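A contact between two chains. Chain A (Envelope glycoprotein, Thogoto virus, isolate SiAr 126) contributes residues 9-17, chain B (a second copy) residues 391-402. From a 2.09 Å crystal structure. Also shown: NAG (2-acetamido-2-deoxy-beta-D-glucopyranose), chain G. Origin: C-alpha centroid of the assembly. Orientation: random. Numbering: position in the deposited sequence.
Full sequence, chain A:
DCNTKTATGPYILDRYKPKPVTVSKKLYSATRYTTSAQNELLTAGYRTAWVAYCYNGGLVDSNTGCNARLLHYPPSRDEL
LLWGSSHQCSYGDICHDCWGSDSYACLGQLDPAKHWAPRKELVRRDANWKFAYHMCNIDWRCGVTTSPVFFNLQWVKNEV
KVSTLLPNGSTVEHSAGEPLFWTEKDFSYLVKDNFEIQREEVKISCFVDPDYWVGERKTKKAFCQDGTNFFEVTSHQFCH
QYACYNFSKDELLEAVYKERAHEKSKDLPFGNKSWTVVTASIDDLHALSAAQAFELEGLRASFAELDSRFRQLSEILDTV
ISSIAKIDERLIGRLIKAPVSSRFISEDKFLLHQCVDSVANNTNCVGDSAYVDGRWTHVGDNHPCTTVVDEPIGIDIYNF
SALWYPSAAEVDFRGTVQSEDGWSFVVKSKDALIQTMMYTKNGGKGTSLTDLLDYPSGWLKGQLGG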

ATOM      1  N   GLY A   9     -58.735 -13.254 -18.340  1.00 43.36           N
ATOM      2  CA  GLY A   9     -58.009 -12.305 -19.151  1.00 44.80           C
ATOM      3  C   GLY A   9     -58.783 -11.042 -19.438  1.00 45.67           C
ATOM      4  O   GLY A   9     -59.850 -10.832 -18.878  1.00 47.95           O
ATOM      5  N   PRO A  10     -58.261 -10.204 -20.341  1.00 45.79           N
ATOM      6  CA  PRO A  10     -57.114 -10.474 -21.215  1.00 43.02           C
ATOM      7  C   PRO A  10     -55.745 -10.380 -20.529  1.00 43.39           C
ATOM      8  O   PRO A  10     -55.582  -9.685 -19.522  1.00 42.20           O
ATOM      9  CB  PRO A  10     -57.241  -9.389 -22.292  1.00 55.75           C
ATOM     10  CG  PRO A  10     -57.883  -8.244 -21.583  1.00 51.96           C
ATOM     11  CD  PRO A  10     -58.829  -8.863 -20.577  1.00 48.69           C
ATOM     12  N   TYR A  11     -54.786 -11.134 -21.062  1.00 39.34           N
ATOM     13  CA  TYR A  11     -53.390 -11.083 -20.654  1.00 36.24           C
ATOM     14  C   TYR A  11     -52.536 -10.522 -21.783  1.00 35.88           C
ATOM     15  O   TYR A  11     -52.942 -10.488 -22.954  1.00 36.90           O
ATOM     16  CB  TYR A  11     -52.862 -12.477 -20.283  1.00 35.45           C
ATOM     17  CG  TYR A  11     -53.633 -13.174 -19.208  1.00 41.26           C
ATOM     18  CD1 TYR A  11     -53.257 -13.066 -17.881  1.00 42.08           C
ATOM     19  CD2 TYR A  11     -54.749 -13.946 -19.518  1.00 42.21           C
ATOM     20  CE1 TYR A  11     -53.970 -13.702 -16.888  1.00 42.43           C
ATOM     21  CE2 TYR A  11     -55.467 -14.592 -18.532  1.00 46.90           C
ATOM     22  CZ  TYR A  11     -55.072 -14.464 -17.219  1.00 50.18           C
ATOM     23  OH  TYR A  11     -55.775 -15.092 -16.227  1.00 44.19           O
ATOM     24  N   ILE A  12     -51.323 -10.118 -21.417  1.00 36.74           N
ATOM     25  CA  ILE A  12     -50.297  -9.698 -22.363  1.00 45.62           C
ATOM     26  C   ILE A  12     -48.947 -10.184 -21.835  1.00 37.11           C
ATOM     27  O   ILE A  12     -48.759 -10.351 -20.627  1.00 43.89           O
ATOM     28  CB  ILE A  12     -50.319  -8.162 -22.570  1.00 42.56           C
ATOM     29  CG1 ILE A  12     -49.409  -7.749 -23.722  1.00 53.67           C
ATOM     30  CG2 ILE A  12     -49.916  -7.436 -21.283  1.00 43.30           C
ATOM     31  CD1 ILE A  12     -49.471  -6.263 -24.056  1.00 57.78           C
ATOM     32  N   LEU A  13     -48.018 -10.465 -22.746  1.00 39.55           N
ATOM     33  CA  LEU A  13     -46.691 -10.903 -22.322  1.00 35.36           C
ATOM     34  C   LEU A  13     -45.922  -9.690 -21.814  1.00 33.06           C
ATOM     35  O   LEU A  13     -45.789  -8.696 -22.531  1.00 40.71           O
ATOM     36  CB  LEU A  13     -45.948 -11.581 -23.470  1.00 40.50           C
ATOM     37  CG  LEU A  13     -46.542 -12.917 -23.925  1.00 46.62           C
ATOM     38  CD1 LEU A  13     -45.753 -13.461 -25.097  1.00 41.87           C
ATOM     39  CD2 LEU A  13     -46.595 -13.935 -22.774  1.00 39.17           C
ATOM     40  N   ASP A  14     -45.475  -9.741 -20.567  1.00 33.71           N
ATOM     41  CA  ASP A  14     -44.618  -8.674 -20.039  1.00 32.80           C
ATOM     42  C   ASP A  14     -43.279  -8.627 -20.767  1.00 43.50           C
ATOM     43  O   ASP A  14     -42.668  -9.657 -21.055  1.00 43.51           O
ATOM     44  CB  ASP A  14     -44.353  -8.873 -18.542  1.00 49.41           C
ATOM     45  CG  ASP A  14     -45.526  -8.458 -17.669  1.00 55.64           C
ATOM     46  OD1 ASP A  14     -46.295  -7.558 -18.068  1.00 56.21           O
ATOM     47  OD2 ASP A  14     -45.660  -9.038 -16.571  1.00 66.35           O
ATOM     48  N   ARG A  15     -42.808  -7.416 -21.036  1.00 40.26           N
ATOM     49  CA  ARG A  15     -41.451  -7.183 -21.495  1.00 39.66           C
ATOM     50  C   ARG A  15     -40.545  -6.960 -20.286  1.00 41.02           C
ATOM     51  O   ARG A  15     -40.999  -6.513 -19.229  1.00 45.79           O
ATOM     52  CB  ARG A  15     -41.386  -5.961 -22.420  1.00 49.46           C
ATOM     53  CG  ARG A  15     -41.896  -6.182 -23.841  1.00 62.23           C
ATOM     54  CD  ARG A  15     -43.402  -6.436 -23.903  1.00 71.29           C
ATOM     55  NE  ARG A  15     -43.830  -6.766 -25.262  1.00 88.97           N
ATOM     56  CZ  ARG A  15     -45.040  -7.220 -25.588  1.00101.94           C
ATOM     57  NH1 ARG A  15     -45.960  -7.413 -24.652  1.00103.44           N
ATOM     58  NH2 ARG A  15     -45.329  -7.483 -26.855  1.00106.88           N
ATOM     59  N   TYR A  16     -39.259  -7.281 -20.445  1.00 42.71           N
ATOM     60  CA  TYR A  16     -38.288  -7.037 -19.379  1.00 40.12           C
ATOM     61  C   TYR A  16     -37.886  -5.560 -19.364  1.00 42.41           C
ATOM     62  O   TYR A  16     -37.509  -5.004 -20.398  1.00 42.40           O
ATOM     63  CB  TYR A  16     -37.048  -7.926 -19.548  1.00 37.90           C
ATOM     64  CG  TYR A  16     -35.987  -7.613 -18.505  1.00 41.02           C
ATOM     65  CD1 TYR A  16     -36.279  -7.682 -17.147  1.00 45.57           C
ATOM     66  CD2 TYR A  16     -34.704  -7.239 -18.878  1.00 41.58           C
ATOM     67  CE1 TYR A  16     -35.321  -7.384 -16.188  1.00 51.02           C
ATOM     68  CE2 TYR A  16     -33.741  -6.953 -17.930  1.00 41.10           C
ATOM     69  CZ  TYR A  16     -34.052  -7.022 -16.586  1.00 47.19           C
ATOM     70  OH  TYR A  16     -33.095  -6.713 -15.641  1.00 52.02           O
ATOM     71  N   LYS A  17     -37.956  -4.930 -18.188  1.00 42.61           N
ATOM     72  CA  LYS A  17     -37.750  -3.485 -18.027  1.00 47.93           C
ATOM     73  C   LYS A  17     -36.743  -3.197 -16.915  1.00 48.84           C
ATOM     74  O   LYS A  17     -37.127  -2.996 -15.756  1.00 50.43           O
ATOM     75  CB  LYS A  17     -39.071  -2.777 -17.712  1.00 48.52           C
ATOM     76  CG  LYS A  17     -40.174  -3.014 -18.727  1.00 63.92           C
ATOM     77  CD  LYS A  17     -41.476  -2.315 -18.328  1.00 66.75           C
ATOM     78  CE  LYS A  17     -42.633  -2.744 -19.221  1.00 79.52           C
ATOM     79  NZ  LYS A  17     -42.448  -2.315 -20.639  1.00 79.72           N
TER
ATOM     80  N   GLU B 391     -56.836  -3.151 -17.263  1.00 58.50           N
ATOM     81  CA  GLU B 391     -55.699  -3.362 -18.135  1.00 63.75           C
ATOM     82  C   GLU B 391     -55.398  -4.855 -18.224  1.00 58.62           C
ATOM     83  O   GLU B 391     -55.760  -5.626 -17.328  1.00 53.55           O
ATOM     84  CB  GLU B 391     -54.476  -2.599 -17.619  1.00 77.06           C
ATOM     85  CG  GLU B 391     -54.518  -1.084 -17.861  1.00 88.06           C
ATOM     86  CD  GLU B 391     -54.144  -0.683 -19.293  1.00 99.36           C
ATOM     87  OE1 GLU B 391     -54.454  -1.430 -20.246  1.00100.02           O
ATOM     88  OE2 GLU B 391     -53.531   0.393 -19.468  1.00107.21           O
ATOM     89  N   PRO B 392     -54.761  -5.292 -19.312  1.00 56.18           N
ATOM     90  CA  PRO B 392     -54.372  -6.703 -19.412  1.00 55.81           C
ATOM     91  C   PRO B 392     -53.467  -7.104 -18.256  1.00 56.34           C
ATOM     92  O   PRO B 392     -52.637  -6.324 -17.789  1.00 48.32           O
ATOM     93  CB  PRO B 392     -53.634  -6.780 -20.753  1.00 58.38           C
ATOM     94  CG  PRO B 392     -54.081  -5.580 -21.511  1.00 55.95           C
ATOM     95  CD  PRO B 392     -54.353  -4.519 -20.499  1.00 56.90           C
ATOM     96  N   ILE B 393     -53.647  -8.335 -17.788  1.00 52.90           N
ATOM     97  CA  ILE B 393     -52.788  -8.889 -16.754  1.00 43.25           C
ATOM     98  C   ILE B 393     -51.461  -9.293 -17.384  1.00 42.21           C
ATOM     99  O   ILE B 393     -51.418 -10.038 -18.371  1.00 39.79           O
ATOM    100  CB  ILE B 393     -53.469 -10.078 -16.070  1.00 51.78           C
ATOM    101  CG1 ILE B 393     -54.848  -9.654 -15.539  1.00 54.74           C
ATOM    102  CG2 ILE B 393     -52.592 -10.633 -14.959  1.00 40.96           C
ATOM    103  CD1 ILE B 393     -55.816 -10.801 -15.378  1.00 53.22           C
ATOM    104  N   GLY B 394     -50.369  -8.771 -16.839  1.00 45.00           N
ATOM    105  CA  GLY B 394     -49.067  -9.109 -17.376  1.00 39.90           C
ATOM    106  C   GLY B 394     -48.702 -10.536 -17.024  1.00 40.49           C
ATOM    107  O   GLY B 394     -48.989 -11.028 -15.932  1.00 41.32           O
ATOM    108  N   ILE B 395     -48.125 -11.230 -17.992  1.00 38.89           N
ATOM    109  CA  ILE B 395     -47.525 -12.536 -17.755  1.00 39.13           C
ATOM    110  C   ILE B 395     -46.033 -12.420 -18.042  1.00 38.27           C
ATOM    111  O   ILE B 395     -45.636 -11.939 -19.111  1.00 38.52           O
ATOM    112  CB  ILE B 395     -48.160 -13.633 -18.618  1.00 44.02           C
ATOM    113  CG1 ILE B 395     -49.588 -13.943 -18.147  1.00 47.00           C
ATOM    114  CG2 ILE B 395     -47.329 -14.901 -18.580  1.00 54.89           C
ATOM    115  CD1 ILE B 395     -50.245 -15.007 -18.991  1.00 38.05           C
ATOM    116  N   ASP B 396     -45.224 -12.845 -17.090  1.00 38.33           N
ATOM    117  CA  ASP B 396     -43.759 -12.740 -17.169  1.00 40.26           C
ATOM    118  C   ASP B 396     -43.220 -14.140 -17.445  1.00 43.09           C
ATOM    119  O   ASP B 396     -43.206 -14.991 -16.554  1.00 50.42           O
ATOM    120  CB  ASP B 396     -43.197 -12.163 -15.874  1.00 39.34           C
ATOM    121  CG  ASP B 396     -41.650 -12.173 -15.826  1.00 49.47           C
ATOM    122  OD1 ASP B 396     -40.997 -12.288 -16.890  1.00 46.66           O
ATOM    123  OD2 ASP B 396     -41.091 -12.041 -14.711  1.00 59.51           O
ATOM    124  N   ILE B 397     -42.800 -14.386 -18.688  1.00 32.68           N
ATOM    125  CA  ILE B 397     -42.158 -15.649 -19.034  1.00 33.12           C
ATOM    126  C   ILE B 397     -40.645 -15.598 -18.829  1.00 32.08           C
ATOM    127  O   ILE B 397     -39.976 -16.630 -18.969  1.00 36.09           O
ATOM    128  CB  ILE B 397     -42.445 -16.037 -20.497  1.00 34.31           C
ATOM    129  CG1 ILE B 397     -41.673 -15.091 -21.429  1.00 37.82           C
ATOM    130  CG2 ILE B 397     -43.921 -15.958 -20.800  1.00 36.03           C
ATOM    131  CD1 ILE B 397     -41.886 -15.346 -22.905  1.00 35.66           C
ATOM    132  N   TYR B 398     -40.083 -14.435 -18.522  1.00 31.08           N
ATOM    133  CA  TYR B 398     -38.627 -14.360 -18.388  1.00 36.71           C
ATOM    134  C   TYR B 398     -38.150 -14.576 -16.961  1.00 44.44           C
ATOM    135  O   TYR B 398     -37.203 -15.340 -16.748  1.00 37.10           O
ATOM    136  CB  TYR B 398     -38.111 -13.021 -18.919  1.00 37.68           C
ATOM    137  CG  TYR B 398     -38.508 -12.861 -20.376  1.00 37.10           C
ATOM    138  CD1 TYR B 398     -37.814 -13.523 -21.376  1.00 38.57           C
ATOM    139  CD2 TYR B 398     -39.610 -12.095 -20.734  1.00 36.12           C
ATOM    140  CE1 TYR B 398     -38.201 -13.416 -22.697  1.00 34.05           C
ATOM    141  CE2 TYR B 398     -39.985 -11.968 -22.047  1.00 36.80           C
ATOM    142  CZ  TYR B 398     -39.282 -12.630 -23.019  1.00 38.30           C
ATOM    143  OH  TYR B 398     -39.680 -12.514 -24.326  1.00 41.01           O
ATOM    144  N   ASN B 399     -38.804 -13.942 -15.987  1.00 38.08           N
ATOM    145  CA  ASN B 399     -38.470 -14.094 -14.566  1.00 41.50           C
ATOM    146  C   ASN B 399     -36.986 -13.806 -14.318  1.00 43.26           C
ATOM    147  O   ASN B 399     -36.296 -14.543 -13.607  1.00 37.07           O
ATOM    148  CB  ASN B 399     -38.877 -15.492 -14.069  1.00 48.57           C
ATOM    149  CG  ASN B 399     -38.828 -15.628 -12.539  1.00 58.97           C
ATOM    150  OD1 ASN B 399     -39.159 -14.691 -11.813  1.00 58.13           O
ATOM    151  ND2 ASN B 399     -38.410 -16.805 -12.054  1.00 63.63           N
ATOM    152  N   PHE B 400     -36.481 -12.746 -14.957  1.00 31.58           N
ATOM    153  CA  PHE B 400     -35.121 -12.288 -14.715  1.00 40.61           C
ATOM    154  C   PHE B 400     -35.051 -11.588 -13.363  1.00 47.78           C
ATOM    155  O   PHE B 400     -35.985 -10.897 -12.952  1.00 50.00           O
ATOM    156  CB  PHE B 400     -34.673 -11.308 -15.809  1.00 35.73           C
ATOM    157  CG  PHE B 400     -34.573 -11.908 -17.212  1.00 36.95           C
ATOM    158  CD1 PHE B 400     -34.489 -13.278 -17.422  1.00 32.58           C
ATOM    159  CD2 PHE B 400     -34.529 -11.073 -18.327  1.00 33.84           C
ATOM    160  CE1 PHE B 400     -34.393 -13.793 -18.708  1.00 31.15           C
ATOM    161  CE2 PHE B 400     -34.428 -11.588 -19.602  1.00 35.49           C
ATOM    162  CZ  PHE B 400     -34.354 -12.951 -19.794  1.00 32.50           C
ATOM    163  N   SER B 401     -33.937 -11.773 -12.663  1.00 47.56           N
ATOM    164  CA  SER B 401     -33.649 -11.020 -11.449  1.00 47.87           C
ATOM    165  C   SER B 401     -32.801  -9.798 -11.778  1.00 41.66           C
ATOM    166  O   SER B 401     -31.990  -9.818 -12.706  1.00 42.79           O
ATOM    167  CB  SER B 401     -32.924 -11.886 -10.419  1.00 43.23           C
ATOM    168  OG  SER B 401     -33.810 -12.853  -9.900  1.00 54.14           O
ATOM    169  N   ALA B 402     -33.002  -8.729 -11.010  1.00 48.09           N
ATOM    170  CA  ALA B 402     -32.244  -7.507 -11.218  1.00 52.56           C
ATOM    171  C   ALA B 402     -30.752  -7.794 -11.088  1.00 38.03           C
ATOM    172  O   ALA B 402     -30.324  -8.534 -10.198  1.00 44.63           O
ATOM    173  CB  ALA B 402     -32.677  -6.446 -10.213  1.00 57.00           C
TER
HETATM  174  C1  NAG G   1     -38.303 -17.135 -10.640  1.00 62.73           C
HETATM  175  C2  NAG G   1     -38.923 -18.493 -10.366  1.00 79.41           C
HETATM  176  C3  NAG G   1     -38.912 -18.785  -8.869  1.00 87.87           C
HETATM  177  C4  NAG G   1     -37.532 -18.574  -8.246  1.00 90.47           C
HETATM  178  C5  NAG G   1     -36.808 -17.324  -8.769  1.00 83.79           C
HETATM  179  C6  NAG G   1     -35.315 -17.393  -8.529  1.00 82.02           C
HETATM  180  C7  NAG G   1     -40.598 -19.263 -11.980  1.00 86.05           C
HETATM  181  C8  NAG G   1     -42.041 -19.218 -12.397  1.00 84.35           C
HETATM  182  N2  NAG G   1     -40.279 -18.559 -10.890  1.00 80.25           N
HETATM  183  O3  NAG G   1     -39.326 -20.131  -8.654  1.00 88.29           O
HETATM  184  O4  NAG G   1     -37.766 -18.337  -6.866  1.00 98.18           O
HETATM  185  O5  NAG G   1     -36.972 -17.130 -10.184  1.00 67.50           O
HETATM  186  O6  NAG G   1     -34.692 -16.122  -8.645  1.00 71.94           O
HETATM  187  O7  NAG G   1     -39.759 -19.910 -12.600  1.00 89.78           O
HETATM  188  O   HOH W   1     -57.539  -8.223 -17.870  1.00 55.06           O
HETATM  189  O   HOH W   2     -43.273 -12.271 -20.525  1.00 42.80           O

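Where two strands pair edge to edge, side chains alternate between the faces of the sheet while the backbone supplies the register; this junction between two copies of a viral envelope glycoprotein illustrates the principle in parallel form. On one face, the side chains of A:Tyr11, A:Leu13, B:Ile393 and B:Ile395 gather. CD1 of A:Tyr11 lies 3.5 Å from CB of B:Ile393 and 3.8 Å from CD1 of B:Ile395, so a single aromatic ring spans two successive same-face residues of its neighbour. A:Leu13 extends the apolar patch, its CD2 reaching CG2 of B:Ile397 at 3.9 Å. The other face is sparser: A:Ile12 CG2 packs 3.8 Å from B:Pro392 CB, and its bridge partner, B:Gly394, has no side chain. A CB there would clash with OD1 of A:Asp14, which sits 3.3 Å from the glycine CA.

Beyond the strands, the chains meet again through aromatic rings. The edge of B:Phe400 points at the face of A:Tyr16, with CD2 of the former 3.8 Å from CG of the latter and the ring planes at 76°.

The backbone bonds show how parallel pairing works: a residue on one strand bonds to two residues flanking its partner. A:Ile12 donates from N to B:Ile393 O (3.0 Å) and accepts at O from B:Ile395 N (2.8 Å), straddling B:Gly394. B:Ile393 N to A:Pro10 O (2.9 Å) and A:Asp14 N to B:Ile395 O (2.6 Å) continue the ladder in both directions.

Water completes the polar edge. One molecule donates to A:Pro10 O and B:Glu391 O. Another donates to A:Asp14 O (2.7 Å from the water O) and B:Ile395 O while accepting from B:Ile397 N, linking the chains just where direct backbone pairing gives out.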